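Local coordinates for protein HIRA (Homo sapiens, PDB 5YJE) that cooperates with ASF1A in replication-independent chromatin assembly, binds histones and acts as a corepressor of transcription, this chain being its C-terminal part, which trimerises, at residues 298-301 / 302-306; 264-267 / 268-272; 272-275 / 276-280. All coordinates share one frame; numbering follows the deposited sequence.

Contact 1: residues 298-301 / 302-306; sequences LVYA and RYLVN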
ATOM      1  N   LEU B 298      21.147  19.329  13.087  1.00 55.11           N
ATOM      2  CA  LEU B 298      21.855  20.559  13.418  1.00 59.02           C
ATOM      3  C   LEU B 298      23.304  20.293  13.833  1.00 59.75           C
ATOM      4  O   LEU B 298      24.214  21.047  13.458  1.00 58.55           O
ATOM      5  CB  LEU B 298      21.129  21.308  14.526  1.00 60.07           C
ATOM      6  CG  LEU B 298      19.790  21.805  13.923  1.00 64.47           C
ATOM      7  CD1 LEU B 298      18.897  22.616  14.893  1.00 71.20           C
ATOM      8  CD2 LEU B 298      20.001  22.502  12.551  1.00 67.52           C
ATOM      9  N   VAL B 299      23.552  19.210  14.575  1.00 55.44           N
ATOM     10  CA  VAL B 299      24.930  18.799  14.842  1.00 54.16           C
ATOM     11  C   VAL B 299      25.648  18.492  13.529  1.00 59.25           C
ATOM     12  O   VAL B 299      26.789  18.911  13.309  1.00 61.86           O
ATOM     13  CB  VAL B 299      24.934  17.590  15.791  1.00 55.81           C
ATOM     14  CG1 VAL B 299      26.334  17.039  15.916  1.00 49.16           C
ATOM     15  CG2 VAL B 299      24.337  17.965  17.147  1.00 51.58           C
ATOM     16  N   TYR B 300      24.984  17.756  12.639  1.00 56.27           N
ATOM     17  CA  TYR B 300      25.606  17.344  11.388  1.00 53.58           C
ATOM     18  C   TYR B 300      25.973  18.544  10.530  1.00 54.12           C
ATOM     19  O   TYR B 300      27.050  18.580   9.920  1.00 54.81           O
ATOM     20  CB  TYR B 300      24.659  16.410  10.640  1.00 49.88           C
ATOM     21  CG  TYR B 300      25.127  15.995   9.267  1.00 47.02           C
ATOM     22  CD1 TYR B 300      26.305  15.275   9.095  1.00 47.88           C
ATOM     23  CD2 TYR B 300      24.376  16.299   8.142  1.00 48.32           C
ATOM     24  CE1 TYR B 300      26.730  14.888   7.834  1.00 46.97           C
ATOM     25  CE2 TYR B 300      24.795  15.919   6.881  1.00 47.41           C
ATOM     26  CZ  TYR B 300      25.964  15.226   6.729  1.00 49.45           C
ATOM     27  OH  TYR B 300      26.346  14.857   5.461  1.00 51.17           O
ATOM     28  N   ALA B 301      25.079  19.525  10.454  1.00 55.42           N
ATOM     29  CA  ALA B 301      25.370  20.717   9.675  1.00 54.97           C
ATOM     30  C   ALA B 301      26.522  21.497  10.290  1.00 59.40           C
ATOM     31  O   ALA B 301      27.403  21.981   9.569  1.00 59.13           O
ATOM     32  CB  ALA B 301      24.124  21.588   9.572  1.00 55.18           C
ATOM     33  N   ARG B 302      26.533  21.625  11.623  1.00 57.37           N
ATOM     34  CA  ARG B 302      27.662  22.266  12.287  1.00 61.41           C
ATOM     35  C   ARG B 302      28.972  21.574  11.922  1.00 59.70           C
ATOM     36  O   ARG B 302      29.976  22.236  11.651  1.00 60.32           O
ATOM     37  CB  ARG B 302      27.441  22.268  13.804  1.00 62.45           C
ATOM     38  CG  ARG B 302      28.607  22.815  14.633  1.00 63.29           C
ATOM     39  CD  ARG B 302      28.139  23.444  15.949  1.00 70.17           C
ATOM     40  NE  ARG B 302      27.041  22.704  16.580  1.00 82.24           N
ATOM     41  CZ  ARG B 302      25.752  23.059  16.523  1.00 77.14           C
ATOM     42  NH1 ARG B 302      25.387  24.155  15.862  1.00 81.06           N
ATOM     43  NH2 ARG B 302      24.827  22.319  17.126  1.00 64.53           N
ATOM     44  N   TYR B 303      28.969  20.242  11.883  1.00 57.05           N
ATOM     45  CA  TYR B 303      30.172  19.513  11.513  1.00 54.30           C
ATOM     46  C   TYR B 303      30.579  19.806  10.080  1.00 56.68           C
ATOM     47  O   TYR B 303      31.751  20.079   9.809  1.00 57.48           O
ATOM     48  CB  TYR B 303      29.979  18.013  11.702  1.00 47.51           C
ATOM     49  CG  TYR B 303      31.273  17.256  11.549  1.00 52.35           C
ATOM     50  CD1 TYR B 303      32.262  17.345  12.525  1.00 52.73           C
ATOM     51  CD2 TYR B 303      31.521  16.459  10.432  1.00 51.88           C
ATOM     52  CE1 TYR B 303      33.448  16.653  12.403  1.00 54.52           C
ATOM     53  CE2 TYR B 303      32.724  15.762  10.298  1.00 46.84           C
ATOM     54  CZ  TYR B 303      33.677  15.867  11.286  1.00 50.52           C
ATOM     55  OH  TYR B 303      34.864  15.183  11.188  1.00 53.67           O
ATOM     56  N   LEU B 304      29.628  19.713   9.142  1.00 58.71           N
ATOM     57  CA  LEU B 304      29.938  19.997   7.743  1.00 59.13           C
ATOM     58  C   LEU B 304      30.554  21.379   7.590  1.00 59.98           C
ATOM     59  O   LEU B 304      31.474  21.571   6.786  1.00 61.65           O
ATOM     60  CB  LEU B 304      28.686  19.891   6.869  1.00 56.88           C
ATOM     61  CG  LEU B 304      27.881  18.590   6.768  1.00 57.13           C
ATOM     62  CD1 LEU B 304      26.692  18.782   5.845  1.00 53.91           C
ATOM     63  CD2 LEU B 304      28.765  17.468   6.280  1.00 55.09           C
ATOM     64  N   VAL B 305      30.065  22.352   8.360  1.00 59.22           N
ATOM     65  CA  VAL B 305      30.636  23.694   8.313  1.00 63.94           C
ATOM     66  C   VAL B 305      32.052  23.699   8.891  1.00 63.93           C
ATOM     67  O   VAL B 305      32.982  24.238   8.278  1.00 67.29           O
ATOM     68  CB  VAL B 305      29.715  24.691   9.041  1.00 66.93           C
ATOM     69  CG1 VAL B 305      30.460  25.972   9.352  1.00 70.06           C
ATOM     70  CG2 VAL B 305      28.475  24.988   8.195  1.00 67.50           C
ATOM     71  N   ASN B 306      32.236  23.085  10.067  1.00 60.80           N
ATOM     72  CA  ASN B 306      33.527  23.132  10.755  1.00 62.26           C
ATOM     73  C   ASN B 306      34.642  22.539   9.898  1.00 62.69           C
ATOM     74  O   ASN B 306      35.714  23.139   9.757  1.00 63.32           O
ATOM     75  CB  ASN B 306      33.444  22.396  12.097  1.00 56.93           C
ATOM     76  CG  ASN B 306      32.654  23.167  13.137  1.00 68.58           C
ATOM     77  OD1 ASN B 306      32.384  24.358  12.954  1.00 73.73           O
ATOM     78  ND2 ASN B 306      32.275  22.495  14.240  1.00 59.18           N
TER
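Leu304 covers one face of the ring of Tyr300, one turn earlier in helix 290-307, and illustrates how an i to i+4 pair can set a leucine against an aromatic side chain. Its CB stays near the backbone, 3.6 Å from Ala301 O. At CG, turned away from its own carbonyl carbon (chi1 -60°), the chain meets Tyr300 twice: CG lies 3.3 Å from Tyr300 O and 4.0 Å from the ring centroid, only 15° off the normal, a CH-pi contact over the face. The two methyls then divide the phenol end between them. CD1 meets CE2 of Tyr300 at 3.6 Å, while CD2 sits 3.6 Å from Tyr300 CZ and as near to CE1. Tyr300 CG, anti to the backbone N (chi1 175°), sets the ring where the leucine can reach its face. Along the backbone, Leu304 N donates to Tyr300 O at 2.9 Å. Beyond the two segments, Tyr300 OH is hydrogen-bonded to Glu278 OE1, and Arg123 of the second subunit packs on Tyr300. Leu274 of helix 266-286 packs on both side chains, helix 310-320 adds Ile316 against Tyr300 and Leu313 against Leu304, and helix 341-353 brings Leu348 onto Ala301.

Contact 2: residues 264-267 / 268-272; sequences VPHV and VQQET. With SO4 (sulfate ion), chain E.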
ATOM      1  N   VAL B 264      45.303   5.924  12.899  1.00 47.48           N
ATOM      2  CA  VAL B 264      44.881   6.267  11.537  1.00 48.15           C
ATOM      3  C   VAL B 264      45.022   7.756  11.321  1.00 47.48           C
ATOM      4  O   VAL B 264      44.918   8.565  12.261  1.00 44.65           O
ATOM      5  CB  VAL B 264      43.411   5.839  11.244  1.00 47.17           C
ATOM      6  CG1 VAL B 264      43.244   4.339  11.369  1.00 51.60           C
ATOM      7  CG2 VAL B 264      42.406   6.580  12.149  1.00 40.60           C
ATOM      8  N   PRO B 265      45.243   8.167  10.072  1.00 45.96           N
ATOM      9  CA  PRO B 265      45.299   9.596   9.756  1.00 43.04           C
ATOM     10  C   PRO B 265      43.960  10.280   9.960  1.00 39.89           C
ATOM     11  O   PRO B 265      42.892   9.670   9.900  1.00 44.48           O
ATOM     12  CB  PRO B 265      45.727   9.644   8.279  1.00 45.51           C
ATOM     13  CG  PRO B 265      45.625   8.235   7.770  1.00 46.28           C
ATOM     14  CD  PRO B 265      45.713   7.324   8.957  1.00 48.04           C
ATOM     15  N   HIS B 266      44.045  11.591  10.189  1.00 39.44           N
ATOM     16  CA  HIS B 266      42.884  12.395  10.547  1.00 43.47           C
ATOM     17  C   HIS B 266      41.706  12.217   9.592  1.00 46.92           C
ATOM     18  O   HIS B 266      40.538  12.284  10.020  1.00 42.96           O
ATOM     19  CB  HIS B 266      43.287  13.858  10.591  1.00 39.86           C
ATOM     20  CG  HIS B 266      42.190  14.766  11.030  1.00 44.43           C
ATOM     21  ND1 HIS B 266      41.456  14.535  12.173  1.00 49.74           N
ATOM     22  CD2 HIS B 266      41.726  15.926  10.509  1.00 46.60           C
ATOM     23  CE1 HIS B 266      40.570  15.503  12.325  1.00 55.18           C
ATOM     24  NE2 HIS B 266      40.717  16.364  11.332  1.00 53.76           N
ATOM     25  N   VAL B 267      41.984  12.011   8.299  1.00 40.36           N
ATOM     26  CA  VAL B 267      40.904  11.911   7.327  1.00 45.53           C
ATOM     27  C   VAL B 267      39.983  10.733   7.660  1.00 47.18           C
ATOM     28  O   VAL B 267      38.769  10.816   7.470  1.00 42.64           O
ATOM     29  CB  VAL B 267      41.473  11.806   5.895  1.00 47.85           C
ATOM     30  CG1 VAL B 267      42.248  10.507   5.727  1.00 37.75           C
ATOM     31  CG2 VAL B 267      40.328  11.948   4.841  1.00 45.53           C
ATOM     32  N   VAL B 268      40.547   9.633   8.169  1.00 39.91           N
ATOM     33  CA  VAL B 268      39.755   8.467   8.514  1.00 38.78           C
ATOM     34  C   VAL B 268      38.809   8.794   9.666  1.00 45.04           C
ATOM     35  O   VAL B 268      37.655   8.352   9.682  1.00 44.15           O
ATOM     36  CB  VAL B 268      40.683   7.283   8.845  1.00 42.09           C
ATOM     37  CG1 VAL B 268      39.894   6.067   9.240  1.00 41.81           C
ATOM     38  CG2 VAL B 268      41.603   6.957   7.654  1.00 43.20           C
ATOM     39  N   GLN B 269      39.267   9.590  10.633  1.00 43.50           N
ATOM     40  CA  GLN B 269      38.382   9.967  11.730  1.00 46.33           C
ATOM     41  C   GLN B 269      37.313  10.935  11.250  1.00 44.90           C
ATOM     42  O   GLN B 269      36.178  10.901  11.743  1.00 43.75           O
ATOM     43  CB  GLN B 269      39.172  10.569  12.903  1.00 48.10           C
ATOM     44  CG  GLN B 269      38.354  10.831  14.188  1.00 45.32           C
ATOM     45  CD  GLN B 269      39.213  10.867  15.451  1.00 53.82           C
ATOM     46  OE1 GLN B 269      40.400  11.185  15.408  1.00 59.58           O
ATOM     47  NE2 GLN B 269      38.607  10.554  16.581  1.00 55.38           N
ATOM     48  N   GLN B 270      37.643  11.803  10.292  1.00 43.62           N
ATOM     49  CA  GLN B 270      36.587  12.609   9.693  1.00 48.37           C
ATOM     50  C   GLN B 270      35.557  11.734   8.985  1.00 43.53           C
ATOM     51  O   GLN B 270      34.356  12.004   9.054  1.00 41.58           O
ATOM     52  CB  GLN B 270      37.159  13.624   8.721  1.00 46.55           C
ATOM     53  CG  GLN B 270      38.010  14.719   9.371  1.00 57.36           C
ATOM     54  CD  GLN B 270      38.548  15.671   8.314  1.00 53.76           C
ATOM     55  OE1 GLN B 270      39.208  15.241   7.372  1.00 58.07           O
ATOM     56  NE2 GLN B 270      38.232  16.956   8.441  1.00 57.45           N
ATOM     57  N   GLU B 271      35.999  10.696   8.284  1.00 43.58           N
ATOM     58  CA  GLU B 271      35.036   9.926   7.509  1.00 44.43           C
ATOM     59  C   GLU B 271      34.167   9.089   8.433  1.00 42.45           C
ATOM     60  O   GLU B 271      32.962   8.947   8.200  1.00 41.37           O
ATOM     61  CB  GLU B 271      35.744   9.069   6.453  1.00 42.62           C
ATOM     62  CG  GLU B 271      36.540   9.928   5.445  1.00 43.37           C
ATOM     63  CD  GLU B 271      36.619   9.361   4.026  1.00 48.91           C
ATOM     64  OE1 GLU B 271      36.242   8.187   3.772  1.00 49.82           O
ATOM     65  OE2 GLU B 271      37.069  10.121   3.142  1.00 50.36           O
ATOM     66  N   THR B 272      34.748   8.567   9.517  1.00 42.98           N
ATOM     67  CA  THR B 272      33.928   7.864  10.494  1.00 41.88           C
ATOM     68  C   THR B 272      32.973   8.819  11.191  1.00 41.82           C
ATOM     69  O   THR B 272      31.815   8.468  11.430  1.00 42.19           O
ATOM     70  CB  THR B 272      34.790   7.124  11.510  1.00 42.78           C
ATOM     71  OG1 THR B 272      35.538   8.070  12.270  1.00 51.53           O
ATOM     72  CG2 THR B 272      35.729   6.150  10.823  1.00 39.24           C
TER
HETATM   73  S   SO4 E1101      47.122  13.570   9.636  1.00 41.24           S
HETATM   74  O1  SO4 E1101      48.544  13.477   9.967  1.00 41.53           O
HETATM   75  O2  SO4 E1101      46.406  12.718  10.586  1.00 41.61           O
HETATM   76  O3  SO4 E1101      46.922  13.079   8.302  1.00 40.53           O
HETATM   77  O4  SO4 E1101      46.621  14.930   9.775  1.00 39.79           O
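The N-terminal first turn of helix 266-286 is where the chain passes from an extended stretch into helix, and His266 and Gln270 form a stacked pair in this turn. The imidazole receives Gln270 CG over one face: CG lies 4.0 Å from the ring centroid, 22° off the normal, and touches NE2 of His266 at 3.7 Å. The amide follows the same face, its plane tilted 24° from the ring and its CD 3.8 Å from His266 NE2. With His266 CG anti to the backbone N (chi1 -176°), the ring is placed beside the glutamine of the next turn. Along the backbone, Gln270 N donates to His266 O at 2.9 Å. The amide end is held by a hydrogen bond from Gln270 NE2 to Glu307, so an alanine here would probably leave that carboxylate without its amide partner and one face of the imidazole without its cover. The turn opens with Val268 N bonded to Pro265 O, a bent bond with the donor above the carbonyl plane. His266 N donates to O2 of a sulfate ion at 2.6 Å; the anion probably comes from the crystallisation liquor. On another side of the turn, Val264 CG2 packs on Val268 CB at 3.8 Å. These valines rest on Thr69 and Val71, from strand 60-71 of the second subunit, whereas Gln270 and His266 lean toward helix 290-307, where Tyr303 and Glu307 receive them.

Contact 3: residues 272-275 / 276-280; sequences TTLA and YLENQ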
ATOM      1  N   THR B 272      34.748   8.567   9.517  1.00 42.98           N
ATOM      2  CA  THR B 272      33.928   7.864  10.494  1.00 41.88           C
ATOM      3  C   THR B 272      32.973   8.819  11.191  1.00 41.82           C
ATOM      4  O   THR B 272      31.815   8.468  11.430  1.00 42.19           O
ATOM      5  CB  THR B 272      34.790   7.124  11.510  1.00 42.78           C
ATOM      6  OG1 THR B 272      35.538   8.070  12.270  1.00 51.53           O
ATOM      7  CG2 THR B 272      35.729   6.150  10.823  1.00 39.24           C
ATOM      8  N   THR B 273      33.421  10.040  11.476  1.00 44.46           N
ATOM      9  CA  THR B 273      32.547  11.015  12.118  1.00 44.37           C
ATOM     10  C   THR B 273      31.376  11.380  11.207  1.00 42.44           C
ATOM     11  O   THR B 273      30.224  11.444  11.659  1.00 41.42           O
ATOM     12  CB  THR B 273      33.349  12.260  12.516  1.00 44.84           C
ATOM     13  OG1 THR B 273      34.318  11.890  13.496  1.00 47.80           O
ATOM     14  CG2 THR B 273      32.455  13.338  13.116  1.00 45.77           C
ATOM     15  N   LEU B 274      31.654  11.597   9.918  1.00 40.55           N
ATOM     16  CA  LEU B 274      30.606  11.886   8.948  1.00 41.77           C
ATOM     17  C   LEU B 274      29.616  10.722   8.847  1.00 43.49           C
ATOM     18  O   LEU B 274      28.397  10.922   8.900  1.00 38.87           O
ATOM     19  CB  LEU B 274      31.227  12.165   7.585  1.00 43.33           C
ATOM     20  CG  LEU B 274      31.302  13.559   6.957  1.00 52.15           C
ATOM     21  CD1 LEU B 274      31.477  13.403   5.472  1.00 57.96           C
ATOM     22  CD2 LEU B 274      30.099  14.402   7.226  1.00 50.64           C
ATOM     23  N   ALA B 275      30.132   9.499   8.693  1.00 42.01           N
ATOM     24  CA  ALA B 275      29.278   8.325   8.587  1.00 40.05           C
ATOM     25  C   ALA B 275      28.401   8.178   9.821  1.00 43.15           C
ATOM     26  O   ALA B 275      27.196   7.942   9.711  1.00 40.21           O
ATOM     27  CB  ALA B 275      30.124   7.071   8.377  1.00 37.56           C
ATOM     28  N   TYR B 276      28.986   8.366  11.004  1.00 44.05           N
ATOM     29  CA  TYR B 276      28.226   8.294  12.240  1.00 40.33           C
ATOM     30  C   TYR B 276      27.105   9.323  12.276  1.00 42.76           C
ATOM     31  O   TYR B 276      25.957   8.986  12.599  1.00 45.37           O
ATOM     32  CB  TYR B 276      29.145   8.486  13.440  1.00 40.57           C
ATOM     33  CG  TYR B 276      28.368   8.644  14.742  1.00 43.62           C
ATOM     34  CD1 TYR B 276      27.705   7.558  15.305  1.00 44.91           C
ATOM     35  CD2 TYR B 276      28.273   9.878  15.390  1.00 39.50           C
ATOM     36  CE1 TYR B 276      26.992   7.683  16.488  1.00 44.69           C
ATOM     37  CE2 TYR B 276      27.572  10.013  16.584  1.00 41.47           C
ATOM     38  CZ  TYR B 276      26.932   8.902  17.125  1.00 48.76           C
ATOM     39  OH  TYR B 276      26.221   8.995  18.294  1.00 54.13           O
ATOM     40  N   LEU B 277      27.420  10.591  12.001  1.00 39.15           N
ATOM     41  CA  LEU B 277      26.400  11.628  12.128  1.00 39.28           C
ATOM     42  C   LEU B 277      25.305  11.467  11.073  1.00 44.83           C
ATOM     43  O   LEU B 277      24.126  11.730  11.346  1.00 44.93           O
ATOM     44  CB  LEU B 277      27.036  13.019  12.064  1.00 42.33           C
ATOM     45  CG  LEU B 277      27.889  13.451  13.272  1.00 43.92           C
ATOM     46  CD1 LEU B 277      28.685  14.722  12.982  1.00 41.47           C
ATOM     47  CD2 LEU B 277      27.041  13.648  14.532  1.00 41.94           C
ATOM     48  N   GLU B 278      25.674  11.019   9.871  1.00 42.91           N
ATOM     49  CA  GLU B 278      24.675  10.710   8.855  1.00 43.34           C
ATOM     50  C   GLU B 278      23.792   9.538   9.291  1.00 39.36           C
ATOM     51  O   GLU B 278      22.585   9.544   9.058  1.00 41.92           O
ATOM     52  CB  GLU B 278      25.366  10.426   7.516  1.00 35.73           C
ATOM     53  CG  GLU B 278      25.924  11.670   6.836  1.00 44.11           C
ATOM     54  CD  GLU B 278      26.859  11.379   5.638  1.00 47.90           C
ATOM     55  OE1 GLU B 278      27.429  12.350   5.095  1.00 49.25           O
ATOM     56  OE2 GLU B 278      27.027  10.197   5.231  1.00 47.48           O
ATOM     57  N   ASN B 279      24.387   8.526   9.915  1.00 39.39           N
ATOM     58  CA  ASN B 279      23.633   7.420  10.489  1.00 41.93           C
ATOM     59  C   ASN B 279      22.628   7.914  11.523  1.00 45.02           C
ATOM     60  O   ASN B 279      21.474   7.484  11.525  1.00 46.52           O
ATOM     61  CB  ASN B 279      24.585   6.411  11.133  1.00 43.51           C
ATOM     62  CG  ASN B 279      25.208   5.452  10.123  1.00 50.04           C
ATOM     63  OD1 ASN B 279      24.633   5.188   9.067  1.00 51.73           O
ATOM     64  ND2 ASN B 279      26.389   4.917  10.455  1.00 47.10           N
ATOM     65  N   GLN B 280      23.053   8.815  12.414  1.00 44.68           N
ATOM     66  CA  GLN B 280      22.157   9.367  13.433  1.00 42.99           C
ATOM     67  C   GLN B 280      20.995  10.120  12.805  1.00 45.52           C
ATOM     68  O   GLN B 280      19.836   9.940  13.202  1.00 46.73           O
ATOM     69  CB  GLN B 280      22.929  10.301  14.372  1.00 44.99           C
ATOM     70  CG  GLN B 280      23.917   9.617  15.285  1.00 42.63           C
ATOM     71  CD  GLN B 280      23.249   8.549  16.135  1.00 46.53           C
ATOM     72  OE1 GLN B 280      23.029   7.434  15.671  1.00 46.63           O
ATOM     73  NE2 GLN B 280      22.918   8.889  17.386  1.00 44.49           N
TER
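Thr273 and Leu277 lie side by side one turn apart in helix 266-286, with Thr273 CG2 4.0 Å from Leu277 CD1. This is regular alpha-helix, and its carbonyls are used in strict i to i+4 order: Tyr276 N binds Thr272 O, Leu277 N binds Thr273 O, Glu278 N binds Leu274 O and Asn279 N binds Ala275 O, at 2.9 to 3.0 Å throughout. The threonine hydroxyls turn back to the preceding turn: both OG1 atoms are hydrogen-bonded to Gln269 O, and Thr273 OG1 also to Asp227 N. Gln280 OE1 is bonded to Gln248 NE2. Glu278 is a buried carboxylate, and its two oxygens are served by different partners. OE1 has the Tyr300 hydroxyl and a long, weak ion pair to Arg312, while OE2 accepts from the backbone N of Arg124 of the second subunit. The hydrogen bonds and the nearby arginine would be expected to favour the ionised form. Its chain crosses that of Leu274, so that OE1 also passes 4.0 Å from Leu274 CD2. CG of Glu278 is anti to its carbonyl carbon, chi1 -73°, which brings it within 3.3 Å of Leu274 O. Glu278 thus stands between helix 290-307 and the second subunit, bonded to both, while Leu274 packs on Tyr300 and Leu304. Asn279 likewise folds over the preceding turn: its ND2 comes to 3.2 Å from Ala275 O, but the angle is too poor for a hydrogen bond.

Contacts 2 and 3 are successive turns of helix 266-286 sharing Thr272, and contact 1 lies on helix 290-307, the next helix in the chain. Contact 2, in the first turn of its helix, is a surface contact with an imidazole-amide stack and a bound anion; contacts 1 and 3 are buried and about 11 Å apart between centres. Their apolar groups meet directly, Leu304 CD2 lying 3.5 Å from Leu274 CD2, and a tyrosine-carboxylate bond adds a polar tie between the two helices. Toward contact 2 the join is packing, Tyr303 OH lying 3.4 Å from Gln270 CA. All three touch the second subunit of the trimer.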